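Side-chain contact in DUF3194 domain-containing protein (Thermococcus onnurineus, PDB 3UEB), which is of unknown function but belongs to the UPF0440 (DUF3194) family and folds as an alpha and beta protein: residues E93-E96 against R97-E101. Residues are numbered along the deposited sequence; the frame is centred on the assembly and turned at random.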
loop_
_atom_site.group_PDB
_atom_site.type_symbol
_atom_site.label_atom_id
_atom_site.label_comp_id
_atom_site.label_asym_id
_atom_site.label_seq_id
_atom_site.Cartn_x
_atom_site.Cartn_y
_atom_site.Cartn_z
ATOM N N GLU A 93 -7.350 -15.854 -0.085
ATOM C CA GLU A 93 -6.968 -17.060 -0.810
ATOM C C GLU A 93 -5.501 -17.054 -1.211
ATOM O O GLU A 93 -4.801 -18.064 -1.097
ATOM C CB GLU A 93 -7.815 -17.212 -2.074
ATOM C CG GLU A 93 -7.621 -18.550 -2.764
ATOM C CD GLU A 93 -8.063 -18.547 -4.220
ATOM O OE1 GLU A 93 -8.217 -19.653 -4.785
ATOM O OE2 GLU A 93 -8.248 -17.450 -4.801
ATOM N N ILE A 94 -5.040 -15.911 -1.695
ATOM C CA ILE A 94 -3.661 -15.786 -2.131
ATOM C C ILE A 94 -2.742 -15.727 -0.923
ATOM O O ILE A 94 -1.663 -16.326 -0.930
ATOM C CB ILE A 94 -3.502 -14.542 -3.037
ATOM C CG1 ILE A 94 -4.237 -14.803 -4.358
ATOM C CG2 ILE A 94 -2.035 -14.231 -3.279
ATOM C CD1 ILE A 94 -4.434 -13.584 -5.211
ATOM N N VAL A 95 -3.170 -15.038 0.131
ATOM C CA VAL A 95 -2.348 -14.958 1.326
ATOM C C VAL A 95 -2.202 -16.350 1.953
ATOM O O VAL A 95 -1.101 -16.755 2.329
ATOM C CB VAL A 95 -2.943 -13.975 2.369
ATOM C CG1 VAL A 95 -2.229 -14.135 3.703
ATOM C CG2 VAL A 95 -2.778 -12.538 1.884
ATOM N N GLU A 96 -3.310 -17.083 2.044
ATOM C CA GLU A 96 -3.286 -18.420 2.630
ATOM C C GLU A 96 -2.355 -19.354 1.867
ATOM O O GLU A 96 -1.678 -20.180 2.474
ATOM C CB GLU A 96 -4.699 -19.015 2.692
ATOM C CG GLU A 96 -4.815 -20.300 3.518
ATOM C CD GLU A 96 -4.263 -20.156 4.934
ATOM O OE1 GLU A 96 -4.321 -19.038 5.492
ATOM O OE2 GLU A 96 -3.782 -21.166 5.496
ATOM N N ARG A 97 -2.311 -19.228 0.542
ATOM C CA ARG A 97 -1.421 -20.075 -0.248
ATOM C C ARG A 97 0.027 -19.749 0.073
ATOM O O ARG A 97 0.876 -20.638 0.158
ATOM C CB ARG A 97 -1.662 -19.875 -1.741
ATOM C CG ARG A 97 -2.960 -20.475 -2.232
ATOM C CD ARG A 97 -3.077 -20.330 -3.728
ATOM N NE ARG A 97 -4.413 -20.674 -4.197
ATOM C CZ ARG A 97 -4.858 -20.411 -5.421
ATOM N NH1 ARG A 97 -4.064 -19.802 -6.296
ATOM N NH2 ARG A 97 -6.098 -20.743 -5.763
ATOM N N LYS A 98 0.297 -18.463 0.253
ATOM C CA LYS A 98 1.633 -17.989 0.573
ATOM C C LYS A 98 2.045 -18.498 1.950
ATOM O O LYS A 98 3.186 -18.911 2.154
ATOM C CB LYS A 98 1.654 -16.462 0.575
ATOM C CG LYS A 98 2.813 -15.857 -0.177
ATOM C CD LYS A 98 4.155 -16.342 0.333
ATOM C CE LYS A 98 5.259 -15.825 -0.572
ATOM N NZ LYS A 98 4.929 -16.112 -2.000
ATOM N N LEU A 99 1.114 -18.452 2.899
ATOM C CA LEU A 99 1.397 -18.911 4.256
ATOM C C LEU A 99 1.789 -20.392 4.232
ATOM O O LEU A 99 2.780 -20.785 4.841
ATOM C CB LEU A 99 0.179 -18.694 5.175
ATOM C CG LEU A 99 -0.358 -17.259 5.318
ATOM C CD1 LEU A 99 -1.431 -17.201 6.408
ATOM C CD2 LEU A 99 0.776 -16.317 5.672
ATOM N N ARG A 100 1.013 -21.207 3.525
ATOM C CA ARG A 100 1.321 -22.625 3.434
ATOM C C ARG A 100 2.665 -22.807 2.740
ATOM O O ARG A 100 3.459 -23.663 3.128
ATOM C CB ARG A 100 0.228 -23.375 2.665
ATOM C CG ARG A 100 -0.914 -23.873 3.554
ATOM C CD ARG A 100 -1.698 -24.987 2.871
ATOM N NE ARG A 100 -2.483 -24.504 1.737
ATOM C CZ ARG A 100 -3.615 -23.819 1.852
ATOM N NH1 ARG A 100 -4.101 -23.535 3.056
ATOM N NH2 ARG A 100 -4.264 -23.421 0.765
ATOM N N GLU A 101 2.922 -21.993 1.721
ATOM C CA GLU A 101 4.181 -22.073 0.993
ATOM C C GLU A 101 5.332 -21.797 1.947
ATOM O O GLU A 101 6.314 -22.538 1.991
ATOM C CB GLU A 101 4.215 -21.048 -0.139
ATOM C CG GLU A 101 5.481 -21.104 -0.974
ATOM C CD GLU A 101 5.654 -19.882 -1.851
ATOM O OE1 GLU A 101 4.728 -19.577 -2.633
ATOM O OE2 GLU A 101 6.714 -19.225 -1.758
#
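Glu93 and Arg97 form an i to i+4 salt bridge one turn apart on the C-terminal helix 80-104, in a chain that sets two helices beside a three-stranded antiparallel sheet. Glu93 OE1 alone makes the close approach, 2.6 Å from Arg97 NH2. Glu93 OE2 sits above the plane of the Arg97 guanidinium, off toward its NH2 end, and stays 4.0 Å from Arg97 NH2. The two side chains run side by side in the same direction, but their flat ends are turned 67° apart. Glu93 runs extended, its CG opposite the backbone N (chi1 -171°), which carries the carboxylate out to the end of the similarly stretched arginine. Replacing Glu93 by alanine is likely to leave the Arg97 guanidinium without its carboxylate mate and freer to turn.

The next pair, Glu96 and Arg100, is built differently: the side chains cross at about a right angle, and Glu96 OE2 is 3.4 Å from Arg100 NH1, a longer salt bridge. A bend at chi3 (-70°) folds Arg100 back toward Glu96, bringing Arg100 NH1 to 3.3 Å from Glu96 CG and placing Glu96 O over the centre of one guanidinium face. Glu96 OE1 instead rests 3.5 Å from Leu99 CD1.

On the inner side, Val95 CG1 packs against Leu99 CG at 4.0 Å. Val95 also touches Ile26 of helix 20-41, and Leu99 reaches the loop residues Leu15 and Leu18, while the Glu93-Arg97 and Glu96-Arg100 pairs face outward. Lys98 lies against Glu25 and Leu29 of helix 20-41 and forms its own salt bridge with Glu101. Main-chain i to i+4 bonds set the spacing of the turn on which these pairs sit; in one, Leu99 N lies 2.8 Å from Val95 O.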